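Long-range contacts in chitinase A (Cycas revoluta, PDB 4MNK), which probably cleaves the beta-1,4 linkages of chitin and holds N-acetylglucosamine oligosaccharides in its cleft: residues L106-G111 with S149-L154; A191-G196 with F241-L246; G237-G242 with G303-Q308. All blocks are in the same frame, centred on the assembly; numbering follows the deposited sequence. Where two conformers were deposited one is given.

Contact 1: L106-G111 with S149-L154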
loop_
_atom_site.group_PDB
_atom_site.type_symbol
_atom_site.label_atom_id
_atom_site.label_comp_id
_atom_site.label_asym_id
_atom_site.label_seq_id
_atom_site.Cartn_x
_atom_site.Cartn_y
_atom_site.Cartn_z
ATOM N N LEU A 106 -12.446 -12.037 12.852
ATOM C CA LEU A 106 -10.999 -11.904 12.990
ATOM C C LEU A 106 -10.589 -10.525 13.507
ATOM O O LEU A 106 -9.772 -10.417 14.430
ATOM C CB LEU A 106 -10.312 -12.192 11.654
ATOM C CG LEU A 106 -8.791 -12.339 11.681
ATOM C CD1 LEU A 106 -8.396 -13.680 12.263
ATOM C CD2 LEU A 106 -8.245 -12.201 10.278
ATOM N N ALA A 107 -11.157 -9.474 12.917
ATOM C CA ALA A 107 -10.843 -8.113 13.339
ATOM C C ALA A 107 -11.195 -7.912 14.813
ATOM O O ALA A 107 -10.394 -7.379 15.581
ATOM C CB ALA A 107 -11.557 -7.096 12.462
ATOM N N ARG A 108 -12.380 -8.368 15.215
ATOM C CA ARG A 108 -12.796 -8.255 16.611
ATOM C C ARG A 108 -11.931 -9.106 17.540
ATOM O O ARG A 108 -11.587 -8.665 18.636
ATOM C CB ARG A 108 -14.277 -8.614 16.782
ATOM C CG ARG A 108 -15.250 -7.668 16.079
ATOM C CD ARG A 108 -15.064 -6.220 16.509
ATOM N NE ARG A 108 -16.163 -5.381 16.038
ATOM C CZ ARG A 108 -16.149 -4.051 16.018
ATOM N NH1 ARG A 108 -15.081 -3.378 16.435
ATOM N NH2 ARG A 108 -17.206 -3.390 15.571
ATOM N N ARG A 109 -11.566 -10.304 17.092
ATOM C CA ARG A 109 -10.794 -11.236 17.915
ATOM C C ARG A 109 -9.415 -10.703 18.315
ATOM O O ARG A 109 -8.950 -10.963 19.427
ATOM C CB ARG A 109 -10.667 -12.591 17.216
ATOM C CG ARG A 109 -10.040 -13.668 18.080
ATOM C CD ARG A 109 -10.335 -15.057 17.538
ATOM N NE ARG A 109 -11.760 -15.374 17.586
ATOM C CZ ARG A 109 -12.536 -15.513 16.516
ATOM N NH1 ARG A 109 -13.823 -15.800 16.662
ATOM N NH2 ARG A 109 -12.028 -15.372 15.299
ATOM N N TYR A 110 -8.772 -9.955 17.420
ATOM C CA TYR A 110 -7.450 -9.401 17.705
ATOM C C TYR A 110 -7.447 -7.921 18.087
ATOM O O TYR A 110 -6.386 -7.346 18.312
ATOM C CB TYR A 110 -6.489 -9.654 16.539
ATOM C CG TYR A 110 -6.193 -11.113 16.275
ATOM C CD1 TYR A 110 -6.462 -11.677 15.033
ATOM C CD2 TYR A 110 -5.630 -11.927 17.261
ATOM C CE1 TYR A 110 -6.188 -13.013 14.781
ATOM C CE2 TYR A 110 -5.357 -13.269 17.019
ATOM C CZ TYR A 110 -5.641 -13.802 15.776
ATOM O OH TYR A 110 -5.375 -15.124 15.520
ATOM N N GLY A 111 -8.624 -7.306 18.155
ATOM C CA GLY A 111 -8.737 -5.921 18.609
ATOM C C GLY A 111 -8.405 -4.872 17.561
ATOM O O GLY A 111 -7.996 -3.759 17.901
ATOM N N SER A 149 -23.609 -5.688 18.100
ATOM C CA SER A 149 -22.594 -5.533 19.146
ATOM C C SER A 149 -22.709 -4.205 19.895
ATOM O O SER A 149 -22.314 -4.108 21.059
ATOM C CB SER A 149 -21.184 -5.673 18.560
ATOM O OG SER A 149 -20.841 -4.545 17.769
ATOM N N GLY A 150 -23.237 -3.186 19.220
ATOM C CA GLY A 150 -23.338 -1.840 19.787
ATOM C C GLY A 150 -22.077 -1.013 19.601
ATOM O O GLY A 150 -22.045 0.168 19.949
ATOM N N LYS A 151 -21.040 -1.638 19.048
ATOM C CA LYS A 151 -19.752 -0.987 18.821
ATOM C C LYS A 151 -19.773 -0.184 17.518
ATOM O O LYS A 151 -20.571 -0.483 16.624
ATOM C CB LYS A 151 -18.636 -2.035 18.763
ATOM C CG LYS A 151 -18.470 -2.860 20.029
ATOM C CD LYS A 151 -17.464 -3.979 19.818
ATOM C CE LYS A 151 -17.421 -4.917 21.013
ATOM N NZ LYS A 151 -16.485 -6.054 20.787
ATOM N N PRO A 152 -18.901 0.843 17.403
ATOM C CA PRO A 152 -18.753 1.535 16.121
ATOM C C PRO A 152 -18.385 0.535 15.031
ATOM O O PRO A 152 -17.620 -0.404 15.289
ATOM C CB PRO A 152 -17.581 2.488 16.365
ATOM C CG PRO A 152 -17.559 2.703 17.828
ATOM C CD PRO A 152 -18.044 1.431 18.450
ATOM N N ARG A 153 -18.930 0.716 13.833
ATOM C CA ARG A 153 -18.662 -0.232 12.759
ATOM C C ARG A 153 -17.173 -0.294 12.440
ATOM O O ARG A 153 -16.446 0.698 12.556
ATOM C CB ARG A 153 -19.504 0.048 11.502
ATOM C CG ARG A 153 -19.067 1.217 10.641
ATOM C CD ARG A 153 -19.834 1.222 9.327
ATOM N NE ARG A 153 -19.514 2.385 8.502
ATOM C CZ ARG A 153 -20.185 3.536 8.524
ATOM N NH1 ARG A 153 -21.227 3.698 9.332
ATOM N NH2 ARG A 153 -19.808 4.530 7.732
ATOM N N LEU A 154 -16.726 -1.485 12.068
ATOM C CA LEU A 154 -15.376 -1.671 11.571
ATOM C C LEU A 154 -15.150 -0.770 10.369
ATOM O O LEU A 154 -16.046 -0.588 9.539
ATOM C CB LEU A 154 -15.164 -3.129 11.169
ATOM C CG LEU A 154 -15.062 -4.152 12.300
ATOM C CD1 LEU A 154 -15.188 -5.558 11.743
ATOM C CD2 LEU A 154 -13.755 -3.983 13.074
HETATM O O HOH W 1 -15.119 -0.411 16.104
#
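Arg108 reaches from the last turn of helix 93-110 across to Lys151, Pro152 and Leu154, and its guanidinium makes most of the polar and packing contacts here. From CB the chain sets CG beside the backbone N, and the bend at chi2 (-56°) turns CD, after which the arm runs straight on to the loop. At NE it passes Leu154 CD2 and CG, while NE forms a salt bridge with Glu145. CZ and its nitrogens then slide between two aliphatic chains: Lys151 CD lies 4.0 Å above the plane, over its centre, and Leu154 CD2 covers the opposite face, offset toward the rim and 3.7 Å from Arg108 NH1. At the tip NH2 donates to Pro152 O over 3.0 Å with an N-H...O angle of 166°, the oxygen lying in the guanidinium plane. A water joins the same two groups, accepting from NH1 (3.0 Å) and donating to Pro152 O. One residue back along the helix, Ala107 CB touches Leu154 CD2 at 3.9 Å; a small residue suits this place, where the helix comes close to the loop. Such helix-to-strand loops lie on the side of a TIM barrel remote from the catalytic end. The flat cation thus uses its faces for apolar packing and its rim for bonding, and the carboxylate of Glu145 probably offsets the like charge of Lys151 NZ, 4.8 Å from Arg108 NE.

Contact 2: A191-G196 with F241-L246. With NAG (2-acetamido-2-deoxy-beta-D-glucopyranose), chain C; NAG (2-acetamido-2-deoxy-beta-D-glucopyranose), chain B; NAG (2-acetamido-2-deoxy-beta-D-glucopyranose), chain D; NAG (2-acetamido-2-deoxy-beta-D-glucopyranose), chain E.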
loop_
_atom_site.group_PDB
_atom_site.type_symbol
_atom_site.label_atom_id
_atom_site.label_comp_id
_atom_site.label_asym_id
_atom_site.label_seq_id
_atom_site.Cartn_x
_atom_site.Cartn_y
_atom_site.Cartn_z
ATOM N N ALA A 191 0.438 4.152 -5.639
ATOM C CA ALA A 191 1.088 5.044 -6.598
ATOM C C ALA A 191 2.601 4.820 -6.653
ATOM O O ALA A 191 3.394 5.722 -6.370
ATOM C CB ALA A 191 0.765 6.489 -6.263
ATOM N N TYR A 192 2.989 3.605 -7.023
ATOM C CA TYR A 192 4.393 3.228 -7.136
ATOM C C TYR A 192 4.534 1.994 -8.021
ATOM O O TYR A 192 3.538 1.488 -8.551
ATOM C CB TYR A 192 5.037 3.014 -5.753
ATOM C CG TYR A 192 4.172 2.300 -4.736
ATOM C CD1 TYR A 192 4.127 0.906 -4.682
ATOM C CD2 TYR A 192 3.413 3.019 -3.811
ATOM C CE1 TYR A 192 3.333 0.248 -3.738
ATOM C CE2 TYR A 192 2.619 2.371 -2.867
ATOM C CZ TYR A 192 2.586 0.991 -2.835
ATOM O OH TYR A 192 1.796 0.372 -1.893
ATOM N N ASP A 193 5.772 1.526 -8.178
ATOM C CA ASP A 193 6.119 0.427 -9.084
ATOM C C ASP A 193 5.772 0.745 -10.542
ATOM O O ASP A 193 5.360 -0.135 -11.305
ATOM C CB ASP A 193 5.512 -0.907 -8.615
ATOM C CG ASP A 193 6.207 -1.465 -7.380
ATOM O OD1 ASP A 193 7.370 -1.086 -7.116
ATOM O OD2 ASP A 193 5.587 -2.294 -6.677
ATOM N N PHE A 194 5.957 2.009 -10.919
ATOM C CA PHE A 194 5.763 2.448 -12.302
ATOM C C PHE A 194 6.910 2.001 -13.195
ATOM O O PHE A 194 6.731 1.824 -14.401
ATOM C CB PHE A 194 5.648 3.973 -12.394
ATOM C CG PHE A 194 4.575 4.569 -11.529
ATOM C CD1 PHE A 194 3.344 3.940 -11.376
ATOM C CD2 PHE A 194 4.785 5.784 -10.890
ATOM C CE1 PHE A 194 2.353 4.499 -10.579
ATOM C CE2 PHE A 194 3.796 6.352 -10.095
ATOM C CZ PHE A 194 2.577 5.708 -9.942
ATOM N N HIS A 195 8.091 1.857 -12.596
ATOM C CA HIS A 195 9.311 1.498 -13.310
ATOM C C HIS A 195 10.173 0.612 -12.431
ATOM O O HIS A 195 10.113 0.696 -11.206
ATOM C CB HIS A 195 10.077 2.752 -13.736
ATOM C CG HIS A 195 9.285 3.660 -14.622
ATOM N ND1 HIS A 195 8.904 3.307 -15.900
ATOM C CD2 HIS A 195 8.777 4.895 -14.405
ATOM C CE1 HIS A 195 8.202 4.291 -16.434
ATOM N NE2 HIS A 195 8.112 5.267 -15.549
ATOM N N GLY A 196 10.955 -0.253 -13.064
ATOM C CA GLY A 196 11.765 -1.223 -12.340
ATOM C C GLY A 196 12.587 -2.081 -13.277
ATOM O O GLY A 196 12.643 -1.825 -14.484
ATOM N N PHE A 241 10.568 1.894 -0.114
ATOM C CA PHE A 241 11.585 1.123 -0.798
ATOM C C PHE A 241 11.822 1.759 -2.159
ATOM O O PHE A 241 10.978 2.509 -2.661
ATOM C CB PHE A 241 11.131 -0.332 -0.973
ATOM C CG PHE A 241 9.961 -0.495 -1.910
ATOM C CD1 PHE A 241 8.655 -0.355 -1.449
ATOM C CD2 PHE A 241 10.165 -0.771 -3.261
ATOM C CE1 PHE A 241 7.573 -0.492 -2.315
ATOM C CE2 PHE A 241 9.084 -0.908 -4.133
ATOM C CZ PHE A 241 7.788 -0.768 -3.657
ATOM N N GLY A 242 12.970 1.448 -2.748
ATOM C CA GLY A 242 13.288 1.874 -4.100
ATOM C C GLY A 242 13.424 0.682 -5.021
ATOM O O GLY A 242 13.554 -0.455 -4.563
ATOM N N ARG A 243 13.374 0.949 -6.322
ATOM C CA ARG A 243 13.627 -0.066 -7.337
ATOM C C ARG A 243 15.038 0.111 -7.876
ATOM O O ARG A 243 15.463 1.233 -8.173
ATOM C CB ARG A 243 12.598 0.020 -8.466
ATOM C CG ARG A 243 11.195 -0.420 -8.072
ATOM C CD ARG A 243 11.076 -1.930 -8.073
ATOM N NE ARG A 243 9.823 -2.380 -7.478
ATOM C CZ ARG A 243 9.602 -3.618 -7.049
ATOM N NH1 ARG A 243 10.552 -4.541 -7.146
ATOM N NH2 ARG A 243 8.431 -3.933 -6.519
ATOM N N SER A 244 15.758 -0.998 -7.996
ATOM C CA SER A 244 17.167 -0.955 -8.359
ATOM C C SER A 244 17.466 -1.686 -9.657
ATOM O O SER A 244 16.787 -2.655 -10.020
ATOM C CB SER A 244 18.016 -1.544 -7.233
ATOM O OG SER A 244 17.728 -2.919 -7.077
ATOM N N TRP A 245 18.511 -1.212 -10.328
ATOM C CA TRP A 245 18.994 -1.771 -11.580
ATOM C C TRP A 245 20.501 -1.957 -11.491
ATOM O O TRP A 245 21.176 -1.290 -10.697
ATOM C CB TRP A 245 18.762 -0.786 -12.721
ATOM C CG TRP A 245 17.375 -0.623 -13.261
ATOM C CD1 TRP A 245 16.859 -1.211 -14.380
ATOM C CD2 TRP A 245 16.354 0.252 -12.765
ATOM N NE1 TRP A 245 15.574 -0.782 -14.595
ATOM C CE2 TRP A 245 15.238 0.115 -13.618
ATOM C CE3 TRP A 245 16.264 1.117 -11.668
ATOM C CZ2 TRP A 245 14.051 0.825 -13.419
ATOM C CZ3 TRP A 245 15.076 1.817 -11.466
ATOM C CH2 TRP A 245 13.987 1.663 -12.338
ATOM N N LEU A 246 21.024 -2.844 -12.334
ATOM C CA LEU A 246 22.449 -2.879 -12.634
ATOM C C LEU A 246 22.676 -2.106 -13.927
ATOM O O LEU A 246 22.006 -2.361 -14.933
ATOM C CB LEU A 246 22.953 -4.318 -12.769
ATOM C CG LEU A 246 22.838 -5.214 -11.532
ATOM C CD1 LEU A 246 23.308 -6.626 -11.847
ATOM C CD2 LEU A 246 23.618 -4.644 -10.354
HETATM C C1 NAG C . 4.351 -2.947 -14.510
HETATM C C2 NAG C . 3.657 -2.741 -13.162
HETATM C C3 NAG C . 4.486 -3.275 -11.992
HETATM C C4 NAG C . 5.032 -4.676 -12.262
HETATM C C5 NAG C . 5.632 -4.772 -13.671
HETATM C C6 NAG C . 6.077 -6.195 -14.008
HETATM C C7 NAG C . 2.191 -0.781 -13.296
HETATM C C8 NAG C . 2.030 0.684 -13.014
HETATM N N2 NAG C . 3.355 -1.334 -12.950
HETATM O O3 NAG C . 3.689 -3.279 -10.827
HETATM O O4 NAG C . 6.012 -4.985 -11.292
HETATM O O5 NAG C . 4.719 -4.308 -14.656
HETATM O O6 NAG C . 4.965 -7.062 -14.048
HETATM O O7 NAG C . 1.275 -1.411 -13.831
HETATM C C1 NAG B . 2.209 -3.869 -3.543
HETATM C C2 NAG B . 1.714 -4.710 -2.358
HETATM C C3 NAG B . 2.858 -5.076 -1.410
HETATM C C4 NAG B . 4.133 -5.519 -2.134
HETATM C C5 NAG B . 4.458 -4.548 -3.276
HETATM C C6 NAG B . 5.706 -4.937 -4.070
HETATM C C7 NAG B . 0.703 -2.819 -1.083
HETATM C C8 NAG B . -0.514 -2.362 -0.332
HETATM N N2 NAG B . 0.649 -4.054 -1.601
HETATM O O1 NAG B . 1.182 -3.750 -4.501
HETATM O O3 NAG B . 2.429 -6.079 -0.511
HETATM O O4 NAG B . 5.189 -5.539 -1.198
HETATM O O5 NAG B . 3.345 -4.468 -4.145
HETATM O O6 NAG B . 5.533 -6.196 -4.682
HETATM O O7 NAG B . 1.669 -2.060 -1.191
HETATM C C1 NAG D . 5.687 -6.875 -1.003
HETATM C C2 NAG D . 7.130 -6.792 -0.518
HETATM C C3 NAG D . 7.709 -8.189 -0.317
HETATM C C4 NAG D . 6.787 -9.089 0.515
HETATM C C5 NAG D . 5.311 -8.952 0.109
HETATM C C6 NAG D . 4.383 -9.594 1.139
HETATM C C7 NAG D . 8.393 -4.810 -1.183
HETATM C C8 NAG D . 9.229 -4.167 -2.248
HETATM N N2 NAG D . 7.949 -6.038 -1.451
HETATM O O3 NAG D . 8.965 -8.073 0.317
HETATM O O4 NAG D . 7.181 -10.437 0.344
HETATM O O5 NAG D . 4.922 -7.597 -0.057
HETATM O O6 NAG D . 4.419 -8.870 2.351
HETATM O O7 NAG D . 8.155 -4.207 -0.136
HETATM C C1 NAG E . 3.575 -0.949 -19.372
HETATM C C2 NAG E . 3.563 -2.474 -19.272
HETATM C C3 NAG E . 3.283 -2.953 -17.844
HETATM C C4 NAG E . 4.048 -2.175 -16.769
HETATM C C5 NAG E . 3.951 -0.670 -17.061
HETATM C C6 NAG E . 4.730 0.200 -16.078
HETATM C C7 NAG E . 2.840 -3.525 -21.364
HETATM C C8 NAG E . 1.675 -4.035 -22.160
HETATM N N2 NAG E . 2.554 -3.012 -20.167
HETATM O O1 NAG E . 4.060 -0.562 -20.639
HETATM O O3 NAG E . 3.571 -4.331 -17.739
HETATM O O4 NAG E . 3.443 -2.475 -15.528
HETATM O O5 NAG E . 4.411 -0.399 -18.372
HETATM O O6 NAG E . 6.113 -0.067 -16.165
HETATM O O7 NAG E . 3.978 -3.598 -21.824
#
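Asp193 and Arg243 meet as a salt bridge at the heart of this contact. OD1 of Asp193 takes the N-H of Arg243 NE at 2.8 Å (158°) and, more weakly, that of NH2; a second weak bond runs from NH2 to OD2. The donor NE approaches from above the carboxylate plane, and the two flat groups are turned 56° apart, so this is no coplanar pair. Arg243 CG lies 3.5 Å from His195 O, a carbonyl oxygen buried without a polar partner; the bend at chi2 (-80°) then turns CD. The tightest packing is at Gly196, whose CA comes within 3.3 Å of Trp245 CZ2; a CB here would sit tight against Arg243 CD, which suits glycine. Trp245 NE1 is bound to Glu199 O. These residues follow the barrel strand 186-190 in the Met-x-Tyr-Asp signature of family 18, while strand 234-247 runs on from the barrel into the inserted alpha+beta domain. Replacing Arg243 by a leucine would probably leave the Asp193 carboxylate without its counter-charge and freer to turn. Toward the sugars the protein-protein packing is looser: the Tyr192 and Phe241 side chains cross at about a right angle, CD1 to CZ 4.2 Å, and Phe241 keeps its edge for Asp193 OD1. Sugar groups complete this side. The methyl C8 of NAG chain D sits 3.6 Å above the centre of the Phe241 ring, a CH-pi contact, and Tyr192 OH donates to O7 of NAG chain B over 2.5 Å. Past Asp193, whose backbone O accepts from N2 of NAG chain C (2.9 Å), the partly exposed His195 turns its ring away from the strand and bonds Glu199.

Contact 3: G237-G242 with G303-Q308. With NAG (2-acetamido-2-deoxy-beta-D-glucopyranose), chain D.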
loop_
_atom_site.group_PDB
_atom_site.type_symbol
_atom_site.label_atom_id
_atom_site.label_comp_id
_atom_site.label_asym_id
_atom_site.label_seq_id
_atom_site.Cartn_x
_atom_site.Cartn_y
_atom_site.Cartn_z
ATOM N N GLY A 237 -0.472 6.510 -1.801
ATOM C CA GLY A 237 0.622 5.631 -1.406
ATOM C C GLY A 237 1.985 6.191 -1.746
ATOM O O GLY A 237 2.178 6.771 -2.820
ATOM N N ILE A 238 2.921 6.021 -0.814
ATOM C CA ILE A 238 4.315 6.412 -0.989
ATOM C C ILE A 238 5.170 5.218 -0.560
ATOM O O ILE A 238 4.994 4.700 0.550
ATOM C CB ILE A 238 4.678 7.657 -0.134
ATOM C CG1 ILE A 238 3.744 8.835 -0.455
ATOM C CG2 ILE A 238 6.153 8.041 -0.328
ATOM C CD1 ILE A 238 3.867 10.028 0.482
ATOM N N PRO A 239 6.088 4.766 -1.433
ATOM C CA PRO A 239 6.911 3.612 -1.076
ATOM C C PRO A 239 8.063 3.968 -0.139
ATOM O O PRO A 239 8.659 5.047 -0.257
ATOM C CB PRO A 239 7.456 3.155 -2.428
ATOM C CG PRO A 239 7.559 4.406 -3.222
ATOM C CD PRO A 239 6.415 5.281 -2.778
ATOM N N LEU A 240 8.361 3.061 0.788
ATOM C CA LEU A 240 9.539 3.186 1.647
ATOM C C LEU A 240 10.666 2.276 1.156
ATOM O O LEU A 240 11.594 1.942 1.897
ATOM C CB LEU A 240 9.182 2.912 3.110
ATOM C CG LEU A 240 8.315 3.988 3.766
ATOM C CD1 LEU A 240 7.929 3.573 5.175
ATOM C CD2 LEU A 240 9.017 5.343 3.772
ATOM N N PHE A 241 10.568 1.894 -0.114
ATOM C CA PHE A 241 11.585 1.123 -0.798
ATOM C C PHE A 241 11.822 1.759 -2.159
ATOM O O PHE A 241 10.978 2.509 -2.661
ATOM C CB PHE A 241 11.131 -0.332 -0.973
ATOM C CG PHE A 241 9.961 -0.495 -1.910
ATOM C CD1 PHE A 241 8.655 -0.355 -1.449
ATOM C CD2 PHE A 241 10.165 -0.771 -3.261
ATOM C CE1 PHE A 241 7.573 -0.492 -2.315
ATOM C CE2 PHE A 241 9.084 -0.908 -4.133
ATOM C CZ PHE A 241 7.788 -0.768 -3.657
ATOM N N GLY A 242 12.970 1.448 -2.748
ATOM C CA GLY A 242 13.288 1.874 -4.100
ATOM C C GLY A 242 13.424 0.682 -5.021
ATOM O O GLY A 242 13.554 -0.455 -4.563
ATOM N N GLY A 303 16.176 4.014 -7.678
ATOM C CA GLY A 303 15.226 5.126 -7.664
ATOM C C GLY A 303 14.270 4.965 -6.498
ATOM O O GLY A 303 13.787 3.862 -6.239
ATOM N N TYR A 304 13.992 6.062 -5.798
ATOM C CA TYR A 304 13.251 6.007 -4.536
ATOM C C TYR A 304 12.706 7.382 -4.173
ATOM O O TYR A 304 12.920 8.362 -4.895
ATOM C CB TYR A 304 14.161 5.494 -3.404
ATOM C CG TYR A 304 15.390 6.354 -3.200
ATOM C CD1 TYR A 304 15.454 7.285 -2.161
ATOM C CD2 TYR A 304 16.479 6.262 -4.069
ATOM C CE1 TYR A 304 16.581 8.093 -1.988
ATOM C CE2 TYR A 304 17.603 7.061 -3.906
ATOM C CZ TYR A 304 17.646 7.972 -2.868
ATOM O OH TYR A 304 18.769 8.753 -2.728
ATOM N N ASP A 305 11.998 7.448 -3.050
ATOM C CA ASP A 305 11.558 8.715 -2.491
ATOM C C ASP A 305 12.444 9.119 -1.326
ATOM O O ASP A 305 12.775 8.296 -0.469
ATOM C CB ASP A 305 10.095 8.640 -2.054
ATOM C CG ASP A 305 9.142 8.849 -3.210
ATOM O OD1 ASP A 305 9.118 9.973 -3.760
ATOM O OD2 ASP A 305 8.422 7.895 -3.573
ATOM N N ASN A 306 12.838 10.388 -1.307
ATOM C CA ASN A 306 13.641 10.912 -0.209
ATOM C C ASN A 306 12.902 11.999 0.563
ATOM O O ASN A 306 11.708 12.221 0.355
ATOM C CB ASN A 306 15.031 11.368 -0.687
ATOM C CG ASN A 306 14.999 12.649 -1.516
ATOM O OD1 ASN A 306 13.944 13.230 -1.778
ATOM N ND2 ASN A 306 16.178 13.090 -1.933
ATOM N N GLN A 307 13.617 12.673 1.455
ATOM C CA GLN A 307 13.024 13.682 2.317
ATOM C C GLN A 307 12.307 14.774 1.512
ATOM O O GLN A 307 11.185 15.173 1.836
ATOM C CB GLN A 307 14.104 14.276 3.228
ATOM C CG GLN A 307 14.727 13.272 4.225
ATOM C CD GLN A 307 16.002 12.571 3.733
ATOM O OE1 GLN A 307 16.103 12.124 2.584
ATOM N NE2 GLN A 307 16.974 12.446 4.632
ATOM N N GLN A 308 12.950 15.231 0.441
ATOM C CA GLN A 308 12.380 16.267 -0.416
ATOM C C GLN A 308 11.169 15.779 -1.213
ATOM O O GLN A 308 10.133 16.444 -1.236
ATOM C CB GLN A 308 13.441 16.838 -1.358
ATOM C CG GLN A 308 12.953 18.024 -2.170
ATOM C CD GLN A 308 14.053 18.693 -2.965
ATOM O OE1 GLN A 308 15.182 18.206 -3.033
ATOM N NE2 GLN A 308 13.725 19.826 -3.570
HETATM C C1 NAG D . 5.687 -6.875 -1.003
HETATM C C2 NAG D . 7.130 -6.792 -0.518
HETATM C C3 NAG D . 7.709 -8.189 -0.317
HETATM C C4 NAG D . 6.787 -9.089 0.515
HETATM C C5 NAG D . 5.311 -8.952 0.109
HETATM C C6 NAG D . 4.383 -9.594 1.139
HETATM C C7 NAG D . 8.393 -4.810 -1.183
HETATM C C8 NAG D . 9.229 -4.167 -2.248
HETATM N N2 NAG D . 7.949 -6.038 -1.451
HETATM O O3 NAG D . 8.965 -8.073 0.317
HETATM O O4 NAG D . 7.181 -10.437 0.344
HETATM O O5 NAG D . 4.922 -7.597 -0.057
HETATM O O6 NAG D . 4.419 -8.870 2.351
HETATM O O7 NAG D . 8.155 -4.207 -0.136
#
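Pro239 and Asp305 cross at about a right angle, the carboxylate tip of the aspartate meeting the CG and CD atoms of the proline ring. OD2 is the touching atom: it lies 3.4 Å from Pro239 CD and 3.6 Å from Pro239 CG. Ile238, also crossing Asp305 at about a right angle, adds its CG2 branch 4.0 Å from the same oxygen. CB of Asp305 points toward the strand, and chi1 of -82° sets CG beside the backbone N. Farther along, the two backbones run roughly antiparallel and close in, Gly242 CA standing 3.0 Å from Gly303 O. Tyr304 brings only its CB to this place, 3.8 Å from Gly242 CA; its ring leads away to helix 271-279, and its OH bonds Glu284. A CB on Gly242 would clash with both Gly303 O and Tyr304 CB, so glycine suits this close approach. Here strand 300-304 returns from the inserted domain beside strand 234-247 and hands the chain to helix 307-319, N-capped by Asn306. No hydrogen bond joins the two segments. Pro239 lacks an N-H, and the polar partners of the acid lie in helix 307-319: OD2 forms a salt bridge with Lys313 and OD1 bonds Ser309 OG. The carboxylate therefore meets the strand through C-H groups alone, while its charge is probably balanced by the lysine and by the nearby helix N terminus.

In the fold
From the N terminus, contact 1 closes first: helix 93-110 leads through strand 114-119 and helix 125-149 to the loop 149-154, joining the end of helix 93-110 to the lead-in of strand 155-161. Contact 2 opens later, where the chain leaves barrel strand 186-190, and closes on the later part of strand 234-247. Contact 3 begins on the earlier part of that strand before contact 2 has closed, and ends at 303-308, so the two overlap, sharing Phe241 and Gly242. Their centres are 9 Å apart, and Arg243 O probably accepts from Gly303 N. Together they tie barrel, sugar cleft and inserted domain, about 20 Å at nearest atoms from contact 1, across the chain's centre.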